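Local coordinates for uncharacterized protein (Enterococcus faecalis, PDB 3CEX) that is of unknown function but belongs to the DinB superfamily of helical-bundle proteins and forms a two-chain assembly in the crystal, at residues T13-Q27 and I152-R166. Numbering follows the deposited sequence.
Sequences TLDRAHERFEETLAQ and IDDAVMHSGQAVYTR. With ACY (acetic acid), chain C.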
ATOM      1  N   THR A  13      -6.309   0.162  -8.384  1.00 28.36           N
ATOM      2  CA  THR A  13      -5.297   0.155  -7.313  1.00 28.34           C
ATOM      3  C   THR A  13      -5.206  -1.212  -6.596  1.00 28.78           C
ATOM      4  O   THR A  13      -4.070  -1.703  -6.250  1.00 28.72           O
ATOM      5  CB  THR A  13      -5.577   1.298  -6.279  1.00 28.99           C
ATOM      6  OG1 THR A  13      -5.629   2.553  -6.975  1.00 30.15           O
ATOM      7  CG2 THR A  13      -4.492   1.382  -5.195  1.00 29.24           C
ATOM      8  N   LEU A  14      -6.373  -1.801  -6.308  1.00 28.42           N
ATOM      9  CA  LEU A  14      -6.424  -3.170  -5.793  1.00 29.05           C
ATOM     10  C   LEU A  14      -5.744  -4.192  -6.728  1.00 29.45           C
ATOM     11  O   LEU A  14      -5.014  -5.104  -6.254  1.00 29.75           O
ATOM     12  CB  LEU A  14      -7.887  -3.554  -5.474  1.00 28.94           C
ATOM     13  CG  LEU A  14      -8.125  -4.939  -4.857  1.00 29.69           C
ATOM     14  CD1 LEU A  14      -7.418  -5.065  -3.500  1.00 29.95           C
ATOM     15  CD2 LEU A  14      -9.641  -5.223  -4.678  1.00 28.90           C
ATOM     16  N   ASP A  15      -5.918  -4.029  -8.041  1.00 29.28           N
ATOM     17  CA  ASP A  15      -5.245  -4.899  -9.009  1.00 29.97           C
ATOM     18  C   ASP A  15      -3.715  -4.851  -8.861  1.00 29.44           C
ATOM     19  O   ASP A  15      -3.058  -5.874  -8.974  1.00 28.57           O
ATOM     20  CB  ASP A  15      -5.602  -4.515 -10.456  1.00 31.46           C
ATOM     21  CG  ASP A  15      -7.024  -4.921 -10.852  1.00 36.70           C
ATOM     22  OD1 ASP A  15      -7.561  -5.884 -10.238  1.00 42.92           O
ATOM     23  OD2 ASP A  15      -7.565  -4.316 -11.823  1.00 39.89           O
ATOM     24  N   ARG A  16      -3.153  -3.684  -8.565  1.00 28.94           N
ATOM     25  CA  ARG A  16      -1.704  -3.602  -8.336  1.00 28.96           C
ATOM     26  C   ARG A  16      -1.289  -4.384  -7.095  1.00 28.95           C
ATOM     27  O   ARG A  16      -0.249  -5.039  -7.129  1.00 30.13           O
ATOM     28  CB  ARG A  16      -1.178  -2.159  -8.221  1.00 28.94           C
ATOM     29  CG  ARG A  16      -1.606  -1.189  -9.307  1.00 30.76           C
ATOM     30  CD  ARG A  16      -1.066  -1.609 -10.658  1.00 31.80           C
ATOM     31  NE  ARG A  16      -1.281  -0.500 -11.559  1.00 33.90           N
ATOM     32  CZ  ARG A  16      -0.427   0.503 -11.749  1.00 34.09           C
ATOM     33  NH1 ARG A  16       0.762   0.513 -11.161  1.00 32.72           N
ATOM     34  NH2 ARG A  16      -0.770   1.481 -12.558  1.00 29.86           N
ATOM     35  N   ALA A  17      -2.065  -4.324  -6.017  1.00 28.10           N
ATOM     36  CA  ALA A  17      -1.799  -5.142  -4.809  1.00 28.67           C
ATOM     37  C   ALA A  17      -1.817  -6.644  -5.174  1.00 28.80           C
ATOM     38  O   ALA A  17      -0.902  -7.421  -4.824  1.00 27.98           O
ATOM     39  CB  ALA A  17      -2.820  -4.868  -3.723  1.00 28.18           C
ATOM     40  N   HIS A  18      -2.847  -7.031  -5.916  1.00 27.98           N
ATOM     41  CA  HIS A  18      -3.040  -8.415  -6.321  1.00 28.95           C
ATOM     42  C   HIS A  18      -1.841  -8.921  -7.115  1.00 28.79           C
ATOM     43  O   HIS A  18      -1.266  -9.982  -6.808  1.00 29.14           O
ATOM     44  CB  HIS A  18      -4.328  -8.495  -7.150  1.00 29.50           C
ATOM     45  CG  HIS A  18      -4.804  -9.886  -7.433  1.00 29.73           C
ATOM     46  ND1 HIS A  18      -5.856 -10.137  -8.286  1.00 30.06           N
ATOM     47  CD2 HIS A  18      -4.400 -11.091  -6.967  1.00 30.18           C
ATOM     48  CE1 HIS A  18      -6.068 -11.444  -8.346  1.00 31.05           C
ATOM     49  NE2 HIS A  18      -5.204 -12.045  -7.548  1.00 29.33           N
ATOM     50  N   GLU A  19      -1.466  -8.158  -8.135  1.00 29.78           N
ATOM     51  CA  GLU A  19      -0.284  -8.441  -8.969  1.00 31.08           C
ATOM     52  C   GLU A  19       1.018  -8.519  -8.156  1.00 29.84           C
ATOM     53  O   GLU A  19       1.860  -9.409  -8.374  1.00 28.44           O
ATOM     54  CB  GLU A  19      -0.176  -7.379 -10.110  1.00 31.06           C
ATOM     55  CG  GLU A  19      -1.359  -7.500 -11.070  1.00 36.38           C
ATOM     56  CD  GLU A  19      -1.648  -6.291 -12.012  1.00 39.74           C
ATOM     57  OE1 GLU A  19      -1.075  -5.175 -11.847  1.00 48.52           O
ATOM     58  OE2 GLU A  19      -2.482  -6.487 -12.966  1.00 49.95           O
ATOM     59  N   ARG A  20       1.197  -7.609  -7.210  1.00 28.95           N
ATOM     60  CA  ARG A  20       2.411  -7.641  -6.388  1.00 29.17           C
ATOM     61  C   ARG A  20       2.517  -8.917  -5.525  1.00 28.57           C
ATOM     62  O   ARG A  20       3.562  -9.507  -5.444  1.00 28.48           O
ATOM     63  CB  ARG A  20       2.472  -6.413  -5.495  1.00 29.45           C
ATOM     64  CG  ARG A  20       3.688  -6.330  -4.562  1.00 28.89           C
ATOM     65  CD  ARG A  20       3.797  -4.972  -3.907  1.00 29.02           C
ATOM     66  NE  ARG A  20       4.021  -3.934  -4.906  1.00 27.61           N
ATOM     67  CZ  ARG A  20       3.160  -2.961  -5.227  1.00 29.12           C
ATOM     68  NH1 ARG A  20       2.000  -2.824  -4.611  1.00 28.98           N
ATOM     69  NH2 ARG A  20       3.495  -2.095  -6.141  1.00 31.39           N
ATOM     70  N   PHE A  21       1.426  -9.318  -4.880  1.00 27.57           N
ATOM     71  CA  PHE A  21       1.409 -10.556  -4.106  1.00 28.69           C
ATOM     72  C   PHE A  21       1.768 -11.773  -5.009  1.00 28.42           C
ATOM     73  O   PHE A  21       2.577 -12.621  -4.624  1.00 29.68           O
ATOM     74  CB  PHE A  21       0.027 -10.764  -3.484  1.00 28.52           C
ATOM     75  CG  PHE A  21      -0.169 -10.124  -2.134  1.00 29.81           C
ATOM     76  CD1 PHE A  21       0.557 -10.549  -1.042  1.00 29.83           C
ATOM     77  CD2 PHE A  21      -1.154  -9.188  -1.931  1.00 28.71           C
ATOM     78  CE1 PHE A  21       0.367  -9.971   0.219  1.00 31.00           C
ATOM     79  CE2 PHE A  21      -1.335  -8.644  -0.695  1.00 30.64           C
ATOM     80  CZ  PHE A  21      -0.559  -9.053   0.381  1.00 29.27           C
ATOM     81  N   GLU A  22       1.158 -11.862  -6.191  1.00 28.07           N
ATOM     82  CA  GLU A  22       1.474 -12.953  -7.107  1.00 30.12           C
ATOM     83  C   GLU A  22       2.951 -12.957  -7.586  1.00 29.74           C
ATOM     84  O   GLU A  22       3.552 -14.015  -7.660  1.00 30.13           O
ATOM     85  CB  GLU A  22       0.513 -12.962  -8.304  1.00 29.99           C
ATOM     86  CG  GLU A  22      -0.929 -13.368  -7.993  1.00 34.14           C
ATOM     87  CD  GLU A  22      -1.110 -14.715  -7.224  1.00 40.66           C
ATOM     88  OE1 GLU A  22      -0.400 -15.704  -7.491  1.00 43.32           O
ATOM     89  OE2 GLU A  22      -1.987 -14.757  -6.337  1.00 46.01           O
ATOM     90  N   GLU A  23       3.531 -11.802  -7.904  1.00 29.91           N
ATOM     91  CA  GLU A  23       4.930 -11.729  -8.337  1.00 31.91           C
ATOM     92  C   GLU A  23       5.875 -12.145  -7.215  1.00 30.02           C
ATOM     93  O   GLU A  23       6.908 -12.749  -7.467  1.00 30.60           O
ATOM     94  CB  GLU A  23       5.333 -10.311  -8.769  1.00 32.40           C
ATOM     95  CG  GLU A  23       4.602  -9.788  -9.965  1.00 38.00           C
ATOM     96  CD  GLU A  23       4.799  -8.276 -10.236  1.00 39.49           C
ATOM     97  OE1 GLU A  23       5.182  -7.497  -9.310  1.00 50.86           O
ATOM     98  OE2 GLU A  23       4.553  -7.877 -11.397  1.00 48.66           O
ATOM     99  N   THR A  24       5.546 -11.779  -5.984  1.00 29.45           N
ATOM    100  CA  THR A  24       6.340 -12.177  -4.831  1.00 30.22           C
ATOM    101  C   THR A  24       6.265 -13.694  -4.573  1.00 30.11           C
ATOM    102  O   THR A  24       7.294 -14.357  -4.464  1.00 30.57           O
ATOM    103  CB  THR A  24       5.945 -11.316  -3.581  1.00 30.47           C
ATOM    104  OG1 THR A  24       6.680 -10.098  -3.625  1.00 33.16           O
ATOM    105  CG2 THR A  24       6.242 -12.006  -2.282  1.00 30.50           C
ATOM    106  N   LEU A  25       5.048 -14.231  -4.509  1.00 29.73           N
ATOM    107  CA  LEU A  25       4.825 -15.655  -4.303  1.00 30.36           C
ATOM    108  C   LEU A  25       5.508 -16.535  -5.353  1.00 30.14           C
ATOM    109  O   LEU A  25       6.025 -17.569  -5.013  1.00 28.95           O
ATOM    110  CB  LEU A  25       3.328 -15.969  -4.284  1.00 29.89           C
ATOM    111  CG  LEU A  25       2.934 -17.335  -3.749  1.00 30.63           C
ATOM    112  CD1 LEU A  25       3.336 -17.511  -2.265  1.00 29.80           C
ATOM    113  CD2 LEU A  25       1.407 -17.495  -3.946  1.00 30.63           C
ATOM    114  N   ALA A  26       5.496 -16.101  -6.607  1.00 30.29           N
ATOM    115  CA  ALA A  26       6.153 -16.806  -7.699  1.00 31.26           C
ATOM    116  C   ALA A  26       7.654 -17.006  -7.455  1.00 31.81           C
ATOM    117  O   ALA A  26       8.239 -17.893  -8.054  1.00 32.86           O
ATOM    118  CB  ALA A  26       5.924 -16.087  -9.086  1.00 30.69           C
ATOM    119  N   GLN A  27       8.289 -16.195  -6.602  1.00 31.76           N
ATOM    120  CA  GLN A  27       9.730 -16.363  -6.351  1.00 32.19           C
ATOM    121  C   GLN A  27      10.023 -17.327  -5.225  1.00 30.92           C
ATOM    122  O   GLN A  27      11.192 -17.587  -4.953  1.00 31.75           O
ATOM    123  CB  GLN A  27      10.404 -15.020  -6.068  1.00 32.31           C
ATOM    124  CG  GLN A  27      10.269 -14.042  -7.237  1.00 35.02           C
ATOM    125  CD  GLN A  27      10.807 -12.677  -6.900  1.00 35.85           C
ATOM    126  OE1 GLN A  27      12.017 -12.515  -6.621  1.00 41.02           O
ATOM    127  NE2 GLN A  27       9.919 -11.672  -6.912  1.00 39.69           N
ATOM    128  N   ILE A 152      -9.029  -1.187   0.706  1.00 32.42           N
ATOM    129  CA  ILE A 152      -8.041  -1.029  -0.363  1.00 32.26           C
ATOM    130  C   ILE A 152      -6.666  -0.703   0.235  1.00 32.02           C
ATOM    131  O   ILE A 152      -5.660  -1.302  -0.160  1.00 30.55           O
ATOM    132  CB  ILE A 152      -8.417   0.110  -1.356  1.00 32.56           C
ATOM    133  CG1 ILE A 152      -9.741  -0.173  -2.090  1.00 34.29           C
ATOM    134  CG2 ILE A 152      -7.311   0.346  -2.378  1.00 32.35           C
ATOM    135  CD1 ILE A 152      -9.782  -1.475  -2.858  1.00 34.61           C
ATOM    136  N   ASP A 153      -6.623   0.218   1.207  1.00 32.29           N
ATOM    137  CA  ASP A 153      -5.362   0.588   1.913  1.00 31.62           C
ATOM    138  C   ASP A 153      -4.641  -0.635   2.532  1.00 32.00           C
ATOM    139  O   ASP A 153      -3.425  -0.797   2.409  1.00 29.24           O
ATOM    140  CB  ASP A 153      -5.670   1.673   2.969  1.00 32.31           C
ATOM    141  CG  ASP A 153      -4.524   1.939   3.932  1.00 33.13           C
ATOM    142  OD1 ASP A 153      -3.474   2.395   3.446  1.00 32.70           O
ATOM    143  OD2 ASP A 153      -4.680   1.706   5.179  1.00 33.19           O
ATOM    144  N   ASP A 154      -5.415  -1.467   3.210  1.00 32.34           N
ATOM    145  CA  ASP A 154      -4.938  -2.669   3.860  1.00 32.69           C
ATOM    146  C   ASP A 154      -4.299  -3.618   2.866  1.00 31.76           C
ATOM    147  O   ASP A 154      -3.199  -4.101   3.123  1.00 30.62           O
ATOM    148  CB  ASP A 154      -6.109  -3.398   4.555  1.00 33.66           C
ATOM    149  CG  ASP A 154      -5.706  -4.770   5.126  1.00 38.06           C
ATOM    150  OD1 ASP A 154      -5.447  -4.800   6.340  1.00 46.07           O
ATOM    151  OD2 ASP A 154      -5.646  -5.805   4.364  1.00 48.08           O
ATOM    152  N   ALA A 155      -4.999  -3.896   1.760  1.00 29.78           N
ATOM    153  CA  ALA A 155      -4.476  -4.807   0.754  1.00 29.57           C
ATOM    154  C   ALA A 155      -3.181  -4.264   0.167  1.00 29.48           C
ATOM    155  O   ALA A 155      -2.184  -5.018   0.081  1.00 28.68           O
ATOM    156  CB  ALA A 155      -5.500  -5.115  -0.361  1.00 28.72           C
ATOM    157  N   VAL A 156      -3.169  -2.986  -0.230  1.00 28.76           N
ATOM    158  CA  VAL A 156      -1.983  -2.442  -0.897  1.00 28.87           C
ATOM    159  C   VAL A 156      -0.812  -2.414   0.073  1.00 28.20           C
ATOM    160  O   VAL A 156       0.301  -2.825  -0.248  1.00 28.83           O
ATOM    161  CB  VAL A 156      -2.246  -1.080  -1.551  1.00 28.77           C
ATOM    162  CG1 VAL A 156      -0.977  -0.486  -2.186  1.00 26.68           C
ATOM    163  CG2 VAL A 156      -3.343  -1.209  -2.626  1.00 32.04           C
HETATM  164  N   MSE A 157      -1.053  -1.917   1.274  1.00 27.87           N
HETATM  165  CA  MSE A 157       0.019  -1.813   2.242  1.00 29.22           C
HETATM  166  C   MSE A 157       0.619  -3.201   2.618  1.00 27.95           C
HETATM  167  O   MSE A 157       1.834  -3.346   2.775  1.00 25.76           O
HETATM  168  CB  MSE A 157      -0.545  -1.073   3.460  1.00 30.90           C
HETATM  169  CG  MSE A 157       0.281  -1.143   4.597  1.00 37.82           C
HETATM  170 SE   MSE A 157      -0.086  -2.627   5.861  0.80 42.77          SE
HETATM  171  CE  MSE A 157       0.240  -1.378   7.282  1.00 34.48           C
ATOM    172  N   HIS A 158      -0.231  -4.206   2.786  1.00 27.31           N
ATOM    173  CA  HIS A 158       0.260  -5.578   3.002  1.00 28.18           C
ATOM    174  C   HIS A 158       1.065  -6.164   1.853  1.00 26.91           C
ATOM    175  O   HIS A 158       1.989  -6.932   2.094  1.00 26.30           O
ATOM    176  CB  HIS A 158      -0.875  -6.543   3.447  1.00 27.90           C
ATOM    177  CG  HIS A 158      -1.278  -6.325   4.869  1.00 28.33           C
ATOM    178  ND1 HIS A 158      -2.502  -5.801   5.216  1.00 32.73           N
ATOM    179  CD2 HIS A 158      -0.566  -6.414   6.021  1.00 31.38           C
ATOM    180  CE1 HIS A 158      -2.558  -5.661   6.537  1.00 33.63           C
ATOM    181  NE2 HIS A 158      -1.393  -6.015   7.049  1.00 30.08           N
ATOM    182  N   SER A 159       0.747  -5.768   0.630  1.00 27.32           N
ATOM    183  CA  SER A 159       1.507  -6.229  -0.555  1.00 26.93           C
ATOM    184  C   SER A 159       2.944  -5.682  -0.505  1.00 27.42           C
ATOM    185  O   SER A 159       3.899  -6.398  -0.807  1.00 27.85           O
ATOM    186  CB  SER A 159       0.753  -5.886  -1.858  1.00 27.22           C
ATOM    187  OG  SER A 159       0.830  -4.511  -2.199  1.00 26.67           O
ATOM    188  N   GLY A 160       3.114  -4.443  -0.015  1.00 27.51           N
ATOM    189  CA  GLY A 160       4.427  -3.887   0.230  1.00 27.04           C
ATOM    190  C   GLY A 160       5.178  -4.642   1.292  1.00 27.06           C
ATOM    191  O   GLY A 160       6.371  -4.923   1.135  1.00 26.34           O
ATOM    192  N   GLN A 161       4.489  -4.973   2.384  1.00 26.20           N
ATOM    193  CA  GLN A 161       5.151  -5.755   3.454  1.00 26.35           C
ATOM    194  C   GLN A 161       5.601  -7.115   2.942  1.00 25.50           C
ATOM    195  O   GLN A 161       6.642  -7.624   3.334  1.00 25.11           O
ATOM    196  CB  GLN A 161       4.206  -5.876   4.678  1.00 27.24           C
ATOM    197  CG  GLN A 161       4.028  -4.566   5.417  1.00 26.06           C
ATOM    198  CD  GLN A 161       2.990  -4.605   6.542  1.00 26.94           C
ATOM    199  OE1 GLN A 161       2.243  -5.578   6.665  1.00 28.14           O
ATOM    200  NE2 GLN A 161       2.972  -3.555   7.385  1.00 22.15           N
ATOM    201  N   ALA A 162       4.817  -7.730   2.068  1.00 25.77           N
ATOM    202  CA  ALA A 162       5.187  -9.063   1.507  1.00 25.49           C
ATOM    203  C   ALA A 162       6.510  -9.044   0.764  1.00 24.56           C
ATOM    204  O   ALA A 162       7.274 -10.002   0.834  1.00 24.93           O
ATOM    205  CB  ALA A 162       4.083  -9.595   0.593  1.00 24.87           C
ATOM    206  N   VAL A 163       6.785  -7.952   0.059  1.00 24.45           N
ATOM    207  CA  VAL A 163       8.085  -7.769  -0.607  1.00 23.46           C
ATOM    208  C   VAL A 163       9.245  -7.804   0.377  1.00 23.34           C
ATOM    209  O   VAL A 163      10.264  -8.451   0.131  1.00 22.05           O
ATOM    210  CB  VAL A 163       8.109  -6.449  -1.357  1.00 24.35           C
ATOM    211  CG1 VAL A 163       9.507  -6.150  -1.870  1.00 22.36           C
ATOM    212  CG2 VAL A 163       7.070  -6.470  -2.502  1.00 22.97           C
ATOM    213  N   TYR A 164       9.071  -7.116   1.505  1.00 23.66           N
ATOM    214  CA  TYR A 164      10.078  -7.080   2.568  1.00 23.17           C
ATOM    215  C   TYR A 164      10.292  -8.441   3.228  1.00 23.90           C
ATOM    216  O   TYR A 164      11.422  -8.851   3.432  1.00 22.86           O
ATOM    217  CB  TYR A 164       9.749  -5.929   3.563  1.00 23.56           C
ATOM    218  CG  TYR A 164      10.408  -4.601   3.197  1.00 23.55           C
ATOM    219  CD1 TYR A 164      10.792  -4.314   1.896  1.00 26.73           C
ATOM    220  CD2 TYR A 164      10.659  -3.638   4.150  1.00 24.21           C
ATOM    221  CE1 TYR A 164      11.436  -3.117   1.563  1.00 23.96           C
ATOM    222  CE2 TYR A 164      11.301  -2.463   3.825  1.00 21.79           C
ATOM    223  CZ  TYR A 164      11.680  -2.209   2.519  1.00 22.35           C
ATOM    224  OH  TYR A 164      12.319  -1.027   2.178  1.00 24.49           O
ATOM    225  N   THR A 165       9.218  -9.129   3.588  1.00 24.32           N
ATOM    226  CA  THR A 165       9.360 -10.465   4.141  1.00 24.31           C
ATOM    227  C   THR A 165      10.104 -11.381   3.161  1.00 24.73           C
ATOM    228  O   THR A 165      10.953 -12.177   3.555  1.00 25.39           O
ATOM    229  CB  THR A 165       8.004 -11.093   4.406  1.00 23.70           C
ATOM    230  OG1 THR A 165       7.359 -10.388   5.467  1.00 23.33           O
ATOM    231  CG2 THR A 165       8.180 -12.582   4.807  1.00 23.57           C
ATOM    232  N   ARG A 166       9.757 -11.299   1.883  1.00 26.05           N
ATOM    233  CA  ARG A 166      10.442 -12.078   0.842  1.00 25.73           C
ATOM    234  C   ARG A 166      11.932 -11.802   0.861  1.00 25.75           C
ATOM    235  O   ARG A 166      12.745 -12.740   0.863  1.00 24.98           O
ATOM    236  CB  ARG A 166       9.874 -11.758  -0.550  1.00 26.55           C
ATOM    237  CG  ARG A 166      10.433 -12.611  -1.713  1.00 26.72           C
ATOM    238  CD  ARG A 166      10.296 -11.889  -3.056  1.00 29.24           C
ATOM    239  NE  ARG A 166      11.222 -10.770  -3.217  1.00 34.16           N
ATOM    240  CZ  ARG A 166      10.931  -9.588  -3.781  1.00 34.76           C
ATOM    241  NH1 ARG A 166      11.876  -8.665  -3.877  1.00 34.84           N
ATOM    242  NH2 ARG A 166       9.715  -9.313  -4.245  1.00 37.09           N
TER
HETATM  243  C   ACY C 301      10.437  -5.769  -5.782  1.00 53.11           C
HETATM  244  O   ACY C 301       9.466  -6.566  -5.959  1.00 52.70           O
HETATM  245  OXT ACY C 301      11.509  -6.099  -5.205  1.00 51.44           O
HETATM  246  CH3 ACY C 301      10.331  -4.338  -6.286  1.00 53.23           C
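A17 and V156 mark the tightest pairing of helices 13-25 and 152-166, their CA atoms 4.8 Å apart where the two run nearly parallel, crossing at 27° with axes 8.5 Å apart at closest approach. The methyl of A17 rests on the backbone of V156 and against its CG2 branch, which also meets the CG2 of T13. One turn earlier, L14 straddles two residues: its CB touches I152 CD1, while CD1 reaches A155 CB at 3.7 Å. Next along the interface, the F21 ring lies against the 152-166 backbone. S159 CA sits over one face, 3.9 Å from the ring centroid in a CH-pi contact, and A162 CB packs near CE1; M48 and T51 of helix 44-62 and L111 of helix 104-124 also border this ring. R20 packs alongside S159, its CD close to the serine O and OG. With CG anti to the backbone N and a bend at chi3, the chain runs past V163 CG2, and NH1 donates a nearly straight hydrogen bond to S159 OG (3.2 Å), which lies in the guanidinium plane. The serine hydroxyl in turn donates to V156 O at 2.6 Å, consistent with its being held in this rotation, where it can accept from the arginine. NH2 of R20 forms a salt bridge with D153 of the second subunit, so this arginine ties the helix pair to the dimer interface. At the far end, R166 NH2 donates to T24 OG1 across a bent bond of 139°, and the Q27 amide lies over one guanidinium face, the two planes 31° apart. A bound acetic acid molecule, probably from the crystallisation liquor, accepts from NH1 and NH2 of R166, and the C-terminal carboxylate of K172 forms a salt bridge with NH1. Together these contacts join the first and last long helices of the four-helix bundle characteristic of the DinB superfamily.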